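Local atomic coordinates of transcriptional regulator, IclR family (PDB entry 5TJJ), a protein that probably binds DNA as a transcription factor of the IclR family, with a helix-turn-helix domain and a GAF-like C-terminal domain. Residues R110-S121 with V133-V141; H197-A208 with V221-I231. All coordinates share one frame; numbering follows the deposited sequence.

Contact 1 (R110-S121 with V133-V141)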
loop_
_atom_site.group_PDB
_atom_site.type_symbol
_atom_site.label_atom_id
_atom_site.label_comp_id
_atom_site.label_asym_id
_atom_site.label_seq_id
_atom_site.Cartn_x
_atom_site.Cartn_y
_atom_site.Cartn_z
ATOM N N ARG A 110 13.721 10.318 -11.674
ATOM C CA ARG A 110 13.491 11.301 -12.704
ATOM C C ARG A 110 12.855 12.582 -12.149
ATOM O O ARG A 110 11.992 12.525 -11.279
ATOM C CB ARG A 110 12.582 10.728 -13.766
ATOM C CG ARG A 110 12.732 11.419 -15.102
ATOM C CD ARG A 110 11.550 11.153 -16.004
ATOM N NE ARG A 110 11.636 9.852 -16.653
ATOM C CZ ARG A 110 12.027 9.639 -17.916
ATOM N NH1 ARG A 110 12.041 8.382 -18.369
ATOM N NH2 ARG A 110 12.414 10.647 -18.727
ATOM N N LEU A 111 13.314 13.731 -12.647
ATOM C CA LEU A 111 12.650 15.015 -12.404
ATOM C C LEU A 111 12.075 15.554 -13.697
ATOM O O LEU A 111 12.292 14.998 -14.777
ATOM C CB LEU A 111 13.619 16.036 -11.810
ATOM C CG LEU A 111 14.225 15.658 -10.464
ATOM C CD1 LEU A 111 15.284 16.665 -10.077
ATOM C CD2 LEU A 111 13.168 15.548 -9.390
ATOM N N ARG A 112 11.332 16.641 -13.573
ATOM C CA ARG A 112 10.946 17.432 -14.727
ATOM C C ARG A 112 12.177 18.153 -15.322
ATOM O O ARG A 112 13.205 18.318 -14.675
ATOM C CB ARG A 112 9.817 18.419 -14.369
ATOM C CG ARG A 112 8.524 17.736 -13.922
ATOM C CD ARG A 112 7.431 18.714 -13.489
ATOM N NE ARG A 112 6.366 18.895 -14.493
ATOM C CZ ARG A 112 6.282 19.882 -15.405
ATOM N NH1 ARG A 112 7.230 20.829 -15.503
ATOM N NH2 ARG A 112 5.235 19.915 -16.237
ATOM N N ASP A 113 12.055 18.525 -16.586
ATOM C CA ASP A 113 13.017 19.327 -17.307
ATOM C C ASP A 113 14.354 18.613 -17.552
ATOM O O ASP A 113 15.430 19.183 -17.392
ATOM C CB ASP A 113 13.135 20.711 -16.640
ATOM C CG ASP A 113 11.806 21.503 -16.709
ATOM O OD1 ASP A 113 10.798 20.995 -17.291
ATOM O OD2 ASP A 113 11.777 22.646 -16.193
ATOM N N ASP A 114 14.238 17.366 -18.002
ATOM C CA ASP A 114 15.361 16.542 -18.463
ATOM C C ASP A 114 16.478 16.353 -17.426
ATOM O O ASP A 114 17.634 16.234 -17.789
ATOM C CB ASP A 114 15.909 17.086 -19.785
ATOM C CG ASP A 114 14.854 17.102 -20.908
ATOM O OD1 ASP A 114 14.049 16.147 -21.031
ATOM O OD2 ASP A 114 14.839 18.071 -21.696
ATOM N N ARG A 115 16.116 16.339 -16.147
ATOM C CA ARG A 115 17.070 16.094 -15.083
ATOM C C ARG A 115 16.734 14.784 -14.395
ATOM O O ARG A 115 15.584 14.317 -14.401
ATOM C CB ARG A 115 17.078 17.196 -14.000
ATOM C CG ARG A 115 17.197 18.643 -14.442
ATOM C CD ARG A 115 18.541 18.967 -15.061
ATOM N NE ARG A 115 19.592 19.164 -14.056
ATOM C CZ ARG A 115 20.853 19.525 -14.333
ATOM N NH1 ARG A 115 21.239 19.744 -15.603
ATOM N NH2 ARG A 115 21.736 19.667 -13.337
ATOM N N VAL A 116 17.755 14.226 -13.756
ATOM C CA VAL A 116 17.607 13.111 -12.817
ATOM C C VAL A 116 18.328 13.474 -11.545
ATOM O O VAL A 116 19.213 14.337 -11.581
ATOM C CB VAL A 116 18.159 11.786 -13.380
ATOM C CG1 VAL A 116 17.361 11.368 -14.616
ATOM C CG2 VAL A 116 19.618 11.867 -13.730
ATOM N N ILE A 117 17.986 12.794 -10.447
ATOM C CA ILE A 117 18.599 13.067 -9.146
ATOM C C ILE A 117 18.886 11.782 -8.339
ATOM O O ILE A 117 18.073 10.849 -8.312
ATOM C CB ILE A 117 17.745 14.084 -8.357
ATOM C CG1 ILE A 117 18.452 14.567 -7.101
ATOM C CG2 ILE A 117 16.389 13.517 -7.989
ATOM C CD1 ILE A 117 17.666 15.620 -6.326
ATOM N N TYR A 118 20.064 11.727 -7.711
ATOM C CA TYR A 118 20.346 10.711 -6.695
ATOM C C TYR A 118 19.483 10.972 -5.451
ATOM O O TYR A 118 19.513 12.067 -4.892
ATOM C CB TYR A 118 21.815 10.739 -6.289
ATOM C CG TYR A 118 22.813 10.210 -7.295
ATOM C CD1 TYR A 118 22.411 9.560 -8.466
ATOM C CD2 TYR A 118 24.185 10.339 -7.054
ATOM C CE1 TYR A 118 23.335 9.067 -9.369
ATOM C CE2 TYR A 118 25.130 9.837 -7.949
ATOM C CZ TYR A 118 24.698 9.192 -9.114
ATOM O OH TYR A 118 25.605 8.680 -10.049
ATOM N N ILE A 119 18.695 9.980 -5.049
ATOM C CA ILE A 119 17.861 10.083 -3.840
ATOM C C ILE A 119 18.284 9.142 -2.701
ATOM O O ILE A 119 17.742 9.206 -1.627
ATOM C CB ILE A 119 16.364 9.940 -4.172
ATOM C CG1 ILE A 119 16.043 8.593 -4.792
ATOM C CG2 ILE A 119 15.918 11.029 -5.142
ATOM C CD1 ILE A 119 14.561 8.236 -4.706
ATOM N N GLY A 120 19.279 8.301 -2.917
ATOM C CA GLY A 120 19.783 7.432 -1.857
ATOM C C GLY A 120 20.968 6.641 -2.370
ATOM O O GLY A 120 21.104 6.483 -3.567
ATOM N N SER A 121 21.837 6.202 -1.465
ATOM C CA SER A 121 22.949 5.324 -1.795
ATOM C C SER A 121 23.214 4.354 -0.668
ATOM O O SER A 121 22.742 4.528 0.430
ATOM C CB SER A 121 24.235 6.119 -2.063
ATOM O OG SER A 121 24.697 6.691 -0.855
ATOM N N VAL A 133 28.814 9.132 -3.088
ATOM C CA VAL A 133 28.089 10.043 -3.968
ATOM C C VAL A 133 27.293 11.014 -3.135
ATOM O O VAL A 133 26.943 10.735 -1.998
ATOM C CB VAL A 133 27.066 9.330 -4.903
ATOM C CG1 VAL A 133 27.760 8.411 -5.869
ATOM C CG2 VAL A 133 26.000 8.571 -4.132
ATOM N N SER A 134 26.950 12.144 -3.720
ATOM C CA SER A 134 26.134 13.117 -3.008
ATOM C C SER A 134 24.653 12.904 -3.331
ATOM O O SER A 134 24.187 13.176 -4.459
ATOM C CB SER A 134 26.602 14.521 -3.368
ATOM O OG SER A 134 28.025 14.535 -3.433
ATOM N N VAL A 135 23.924 12.396 -2.344
ATOM C CA VAL A 135 22.471 12.453 -2.363
ATOM C C VAL A 135 22.050 13.917 -2.622
ATOM O O VAL A 135 22.476 14.852 -1.913
ATOM C CB VAL A 135 21.854 11.854 -1.066
ATOM C CG1 VAL A 135 20.358 12.073 -0.984
ATOM C CG2 VAL A 135 22.132 10.348 -1.007
ATOM N N GLY A 136 21.263 14.101 -3.679
ATOM C CA GLY A 136 20.837 15.420 -4.123
ATOM C C GLY A 136 21.475 15.907 -5.411
ATOM O O GLY A 136 20.955 16.828 -6.033
ATOM N N GLN A 137 22.578 15.297 -5.836
ATOM C CA GLN A 137 23.182 15.685 -7.098
ATOM C C GLN A 137 22.248 15.369 -8.260
ATOM O O GLN A 137 21.704 14.264 -8.344
ATOM C CB GLN A 137 24.522 14.994 -7.322
ATOM C CG GLN A 137 25.429 15.762 -8.286
ATOM C CD GLN A 137 26.750 15.054 -8.582
ATOM O OE1 GLN A 137 27.033 13.961 -8.064
ATOM N NE2 GLN A 137 27.566 15.672 -9.428
ATOM N N GLN A 138 22.084 16.353 -9.136
ATOM C CA GLN A 138 21.262 16.245 -10.312
ATOM C C GLN A 138 22.127 16.136 -11.547
ATOM O O GLN A 138 23.224 16.685 -11.592
ATOM C CB GLN A 138 20.361 17.457 -10.461
ATOM C CG GLN A 138 19.563 17.822 -9.220
ATOM C CD GLN A 138 18.506 18.875 -9.507
ATOM O OE1 GLN A 138 17.929 18.923 -10.599
ATOM N NE2 GLN A 138 18.248 19.720 -8.536
ATOM N N PHE A 139 21.608 15.434 -12.547
ATOM C CA PHE A 139 22.299 15.195 -13.807
ATOM C C PHE A 139 21.318 15.306 -14.968
ATOM O O PHE A 139 20.104 15.208 -14.770
ATOM C CB PHE A 139 22.832 13.772 -13.853
ATOM C CG PHE A 139 23.668 13.398 -12.684
ATOM C CD1 PHE A 139 25.021 13.640 -12.688
ATOM C CD2 PHE A 139 23.096 12.774 -11.585
ATOM C CE1 PHE A 139 25.810 13.276 -11.609
ATOM C CE2 PHE A 139 23.872 12.397 -10.509
ATOM C CZ PHE A 139 25.234 12.650 -10.516
ATOM N N PRO A 140 21.845 15.471 -16.188
ATOM C CA PRO A 140 20.962 15.373 -17.336
ATOM C C PRO A 140 20.487 13.937 -17.525
ATOM O O PRO A 140 21.234 12.984 -17.234
ATOM C CB PRO A 140 21.853 15.796 -18.500
ATOM C CG PRO A 140 23.210 15.380 -18.060
ATOM C CD PRO A 140 23.242 15.715 -16.597
ATOM N N VAL A 141 19.246 13.816 -17.992
ATOM C CA VAL A 141 18.595 12.542 -18.251
ATOM C C VAL A 141 19.325 11.638 -19.254
ATOM O O VAL A 141 19.126 10.431 -19.206
ATOM C CB VAL A 141 17.116 12.728 -18.708
ATOM C CG1 VAL A 141 17.025 13.385 -20.100
ATOM C CG2 VAL A 141 16.340 11.399 -18.650
#
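The Y118 ring takes the edge of F139 over one of its faces. CE2 of F139 sits above the ring centre, 3.6 Å from Y118 CE1, with the planes at 55°, a T-shaped (edge-to-face) pair. The pair lies on the antiparallel sheet of the GAF-like C-terminal domain, where the short outer strand 138-140 runs beside 115-121. V133 approaches the same ring obliquely, with its CG1 3.6 Å from Y118 CE2. With CG anti to the carbonyl carbon (chi1 -72°), the ring is placed to meet both. Without the ring, as with an alanine in its place, the CE2 edge of F139 would probably lose the face it rests on, and V133 CG1 would lose one of its apolar neighbours. V116 stands on the same sheet face as F139, and its CG2 lies 3.7 Å from F139 CB. Helix 144-151 covers this side through F146 and F150. On the face of I117 and Q138, I117 CG1 lies against Q138 CG. V116 and F139 form a hydrogen-bonded pair, V116 N to F139 O at 2.7 Å and F139 N to V116 O at 2.8 Å. A type II turn, S134 to Q137, leads into the strand. Its G136 has backbone angles that call for glycine, and G136 N bonds Y118 O. At the far end D114, whose carboxylate pairs with R161, offers its carbonyl O to V141 N at 2.9 Å, and the donor stands above the carbonyl plane.

Contact 2 (H197-A208 with V221-I231)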
loop_
_atom_site.group_PDB
_atom_site.type_symbol
_atom_site.label_atom_id
_atom_site.label_comp_id
_atom_site.label_asym_id
_atom_site.label_seq_id
_atom_site.Cartn_x
_atom_site.Cartn_y
_atom_site.Cartn_z
ATOM N N HIS A 197 31.343 3.405 -19.171
ATOM C CA HIS A 197 32.737 3.397 -18.697
ATOM C C HIS A 197 33.332 4.790 -18.856
ATOM O O HIS A 197 33.784 5.187 -19.925
ATOM C CB HIS A 197 33.594 2.386 -19.478
ATOM C CG HIS A 197 33.154 0.960 -19.321
ATOM N ND1 HIS A 197 33.134 0.312 -18.102
ATOM C CD2 HIS A 197 32.738 0.052 -20.239
ATOM C CE1 HIS A 197 32.711 -0.925 -18.275
ATOM N NE2 HIS A 197 32.470 -1.111 -19.563
ATOM N N GLY A 198 33.323 5.534 -17.771
ATOM C CA GLY A 198 33.914 6.845 -17.754
ATOM C C GLY A 198 33.185 7.873 -18.577
ATOM O O GLY A 198 33.820 8.763 -19.112
ATOM N N GLU A 199 31.859 7.789 -18.642
ATOM C CA GLU A 199 31.067 8.726 -19.446
ATOM C C GLU A 199 30.773 10.020 -18.703
ATOM O O GLU A 199 30.750 11.069 -19.326
ATOM C CB GLU A 199 29.798 8.074 -19.978
ATOM C CG GLU A 199 30.092 7.081 -21.103
ATOM C CD GLU A 199 28.860 6.318 -21.592
ATOM O OE1 GLU A 199 27.781 6.940 -21.792
ATOM O OE2 GLU A 199 28.964 5.082 -21.792
ATOM N N LEU A 200 30.586 9.967 -17.388
ATOM C CA LEU A 200 30.559 11.204 -16.577
ATOM C C LEU A 200 31.833 11.479 -15.788
ATOM O O LEU A 200 32.230 12.624 -15.669
ATOM C CB LEU A 200 29.404 11.201 -15.583
ATOM C CG LEU A 200 28.011 11.341 -16.165
ATOM C CD1 LEU A 200 27.038 11.377 -14.997
ATOM C CD2 LEU A 200 27.843 12.559 -17.062
ATOM N N TRP A 201 32.441 10.448 -15.208
ATOM C CA TRP A 201 33.613 10.628 -14.348
ATOM C C TRP A 201 34.749 9.768 -14.851
ATOM O O TRP A 201 34.589 8.566 -14.976
ATOM C CB TRP A 201 33.275 10.199 -12.933
ATOM C CG TRP A 201 32.235 11.017 -12.288
ATOM C CD1 TRP A 201 32.341 12.314 -11.937
ATOM C CD2 TRP A 201 30.939 10.590 -11.887
ATOM N NE1 TRP A 201 31.182 12.739 -11.360
ATOM C CE2 TRP A 201 30.304 11.696 -11.305
ATOM C CE3 TRP A 201 30.244 9.381 -11.970
ATOM C CZ2 TRP A 201 29.013 11.635 -10.782
ATOM C CZ3 TRP A 201 28.939 9.316 -11.457
ATOM C CH2 TRP A 201 28.348 10.438 -10.862
ATOM N N PRO A 202 35.913 10.369 -15.130
ATOM C CA PRO A 202 37.028 9.502 -15.517
ATOM C C PRO A 202 37.288 8.463 -14.424
ATOM O O PRO A 202 37.204 8.798 -13.247
ATOM C CB PRO A 202 38.201 10.455 -15.654
ATOM C CG PRO A 202 37.622 11.812 -15.678
ATOM C CD PRO A 202 36.337 11.753 -14.925
ATOM N N GLY A 203 37.500 7.211 -14.830
ATOM C CA GLY A 203 37.782 6.103 -13.903
ATOM C C GLY A 203 36.606 5.355 -13.307
ATOM O O GLY A 203 36.806 4.317 -12.688
ATOM N N ILE A 204 35.383 5.851 -13.517
ATOM C CA ILE A 204 34.198 5.307 -12.868
ATOM C C ILE A 204 33.279 4.607 -13.872
ATOM O O ILE A 204 32.907 5.178 -14.890
ATOM C CB ILE A 204 33.415 6.416 -12.163
ATOM C CG1 ILE A 204 34.297 7.120 -11.145
ATOM C CG2 ILE A 204 32.123 5.877 -11.519
ATOM C CD1 ILE A 204 34.689 6.267 -9.975
ATOM N N SER A 205 32.921 3.363 -13.569
ATOM C CA SER A 205 31.948 2.645 -14.378
ATOM C C SER A 205 30.597 2.530 -13.670
ATOM O O SER A 205 30.487 2.674 -12.459
ATOM C CB SER A 205 32.475 1.273 -14.765
ATOM O OG SER A 205 33.742 1.397 -15.413
ATOM N N ALA A 206 29.566 2.326 -14.478
ATOM C CA ALA A 206 28.171 2.254 -14.013
ATOM C C ALA A 206 27.424 1.140 -14.738
ATOM O O ALA A 206 27.591 0.941 -15.921
ATOM C CB ALA A 206 27.470 3.587 -14.199
ATOM N N VAL A 207 26.629 0.414 -13.979
ATOM C CA VAL A 207 25.695 -0.587 -14.449
ATOM C C VAL A 207 24.350 -0.176 -13.862
ATOM O O VAL A 207 24.257 0.087 -12.650
ATOM C CB VAL A 207 26.070 -1.952 -13.882
ATOM C CG1 VAL A 207 25.130 -3.021 -14.403
ATOM C CG2 VAL A 207 27.526 -2.265 -14.197
ATOM N N ALA A 208 23.318 -0.152 -14.710
ATOM C CA ALA A 208 22.036 0.383 -14.346
ATOM C C ALA A 208 20.889 -0.434 -14.906
ATOM O O ALA A 208 20.973 -1.019 -15.966
ATOM C CB ALA A 208 21.937 1.794 -14.850
ATOM N N VAL A 221 15.652 4.400 -11.304
ATOM C CA VAL A 221 16.699 3.519 -11.817
ATOM C C VAL A 221 17.584 3.099 -10.662
ATOM O O VAL A 221 17.827 3.891 -9.778
ATOM C CB VAL A 221 17.499 4.209 -12.911
ATOM C CG1 VAL A 221 18.778 3.441 -13.261
ATOM C CG2 VAL A 221 16.628 4.389 -14.165
ATOM N N LEU A 222 17.995 1.834 -10.655
ATOM C CA LEU A 222 18.948 1.325 -9.703
ATOM C C LEU A 222 20.250 1.197 -10.437
ATOM O O LEU A 222 20.291 0.607 -11.501
ATOM C CB LEU A 222 18.575 -0.069 -9.165
ATOM C CG LEU A 222 17.182 -0.331 -8.647
ATOM C CD1 LEU A 222 17.145 -1.707 -8.025
ATOM C CD2 LEU A 222 16.803 0.696 -7.604
ATOM N N SER A 223 21.321 1.686 -9.820
ATOM C CA SER A 223 22.633 1.720 -10.450
ATOM C C SER A 223 23.763 1.338 -9.491
ATOM O O SER A 223 23.650 1.526 -8.297
ATOM C CB SER A 223 22.859 3.107 -10.991
ATOM O OG SER A 223 24.065 3.136 -11.707
ATOM N N CYS A 224 24.845 0.799 -10.038
ATOM C CA CYS A 224 26.046 0.409 -9.270
ATOM C C CYS A 224 27.235 1.164 -9.832
ATOM O O CYS A 224 27.455 1.166 -11.050
ATOM C CB CYS A 224 26.336 -1.087 -9.421
ATOM S SG CYS A 224 25.596 -2.078 -8.136
ATOM N N LEU A 225 28.014 1.775 -8.954
ATOM C CA LEU A 225 29.258 2.435 -9.348
ATOM C C LEU A 225 30.446 1.610 -8.891
ATOM O O LEU A 225 30.445 1.081 -7.784
ATOM C CB LEU A 225 29.345 3.858 -8.775
ATOM C CG LEU A 225 28.150 4.773 -9.100
ATOM C CD1 LEU A 225 28.376 6.164 -8.523
ATOM C CD2 LEU A 225 27.888 4.859 -10.595
ATOM N N THR A 226 31.440 1.501 -9.761
ATOM C CA THR A 226 32.732 0.946 -9.414
ATOM C C THR A 226 33.832 1.631 -10.235
ATOM O O THR A 226 33.551 2.379 -11.176
ATOM C CB THR A 226 32.762 -0.597 -9.582
ATOM O OG1 THR A 226 33.991 -1.102 -9.052
ATOM C CG2 THR A 226 32.609 -1.069 -11.033
HETATM N N MSE A 227 35.073 1.359 -9.873
HETATM C CA MSE A 227 36.226 1.858 -10.597
HETATM C C MSE A 227 36.440 0.993 -11.801
HETATM O O MSE A 227 36.446 -0.228 -11.700
HETATM C CB MSE A 227 37.483 1.780 -9.758
HETATM C CG MSE A 227 37.315 2.659 -8.527
HETATM SE SE MSE A 227 39.050 2.972 -7.639
HETATM C CE MSE A 227 39.284 1.310 -6.576
ATOM N N THR A 228 36.620 1.625 -12.949
ATOM C CA THR A 228 36.822 0.915 -14.209
ATOM C C THR A 228 38.089 0.086 -14.189
ATOM O O THR A 228 38.094 -1.018 -14.694
ATOM C CB THR A 228 36.952 1.898 -15.381
ATOM O OG1 THR A 228 35.980 2.932 -15.247
ATOM C CG2 THR A 228 36.746 1.198 -16.702
ATOM N N SER A 229 39.153 0.636 -13.606
ATOM C CA SER A 229 40.466 0.040 -13.717
ATOM C C SER A 229 40.610 -1.273 -12.950
ATOM O O SER A 229 41.603 -1.971 -13.136
ATOM C CB SER A 229 41.537 1.033 -13.258
ATOM O OG SER A 229 41.435 1.312 -11.875
ATOM N N VAL A 230 39.661 -1.594 -12.065
ATOM C CA VAL A 230 39.716 -2.837 -11.303
ATOM C C VAL A 230 38.544 -3.774 -11.548
ATOM O O VAL A 230 38.486 -4.817 -10.939
ATOM C CB VAL A 230 39.893 -2.605 -9.765
ATOM C CG1 VAL A 230 41.163 -1.803 -9.469
ATOM C CG2 VAL A 230 38.653 -1.991 -9.127
ATOM N N ILE A 231 37.636 -3.428 -12.440
ATOM C CA ILE A 231 36.618 -4.357 -12.910
ATOM C C ILE A 231 37.252 -5.618 -13.518
ATOM O O ILE A 231 38.212 -5.531 -14.271
ATOM C CB ILE A 231 35.709 -3.694 -13.979
ATOM C CG1 ILE A 231 34.745 -2.739 -13.316
ATOM C CG2 ILE A 231 34.906 -4.736 -14.771
ATOM C CD1 ILE A 231 33.891 -1.964 -14.309
HETATM O O HOH W 1 36.686 5.048 -16.769
#
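S205 OG and T228 OG1 are hydrogen-bonded at 2.7 Å, and either may be the donor. S205 OG also meets ND1 of H197 at 3.0 Å, at the edge of the imidazole and in its plane. Two bonds thus fix the serine hydroxyl between the histidine and the threonine. T228 OG1 has a water as a further partner, and this water also takes a weak bond from G203 N. Among backbone bonds, S205 pairs with T226 and V207 with C224, each through two N-H to O bonds. T228 N extends the series to G203 O at 2.7 Å. V207 O has a second donor, S223 OG at 3.2 Å, which stands above the carbonyl plane. That hydroxyl gets there because it lies anti to the backbone N (chi1 -175°). Among apolar contacts, A206 CB touches L225 CD2 at 3.8 Å and A208 CB touches V221 CG1. On the S205 side, I231 CD1 lies 3.6 Å from S205 CB. On the face of V207 and C224, helix 233-253 packs on V207 and helix 86-101 on C224. T226 OG1 binds a glycerol, probably from the crystallisation liquor. The strand pairing is that of an antiparallel beta hairpin, 204-212 with 218-227, in the GAF-like domain's six-stranded sheet.

Contacts 1 and 2 belong to one antiparallel sheet, and their centres are about 16 Å apart. Strand 104-110 lies between strand 115-122 of contact 1 and strand 218-227 of contact 2. The two contacts meet directly through side chains. W201, in the loop before strand 204-212, packs its CH2 3.4 Å from Y118 OH and its CZ2 3.7 Å from F139 CE1. L200 CD1 lies 3.8 Å from F139 CD1. V133 CG1 reaches L225 CD1 at 3.5 Å. L200 and W201 of contact 2 thus pack against the aromatic pair of contact 1. The bound glycerol belongs to contact 2, at T226.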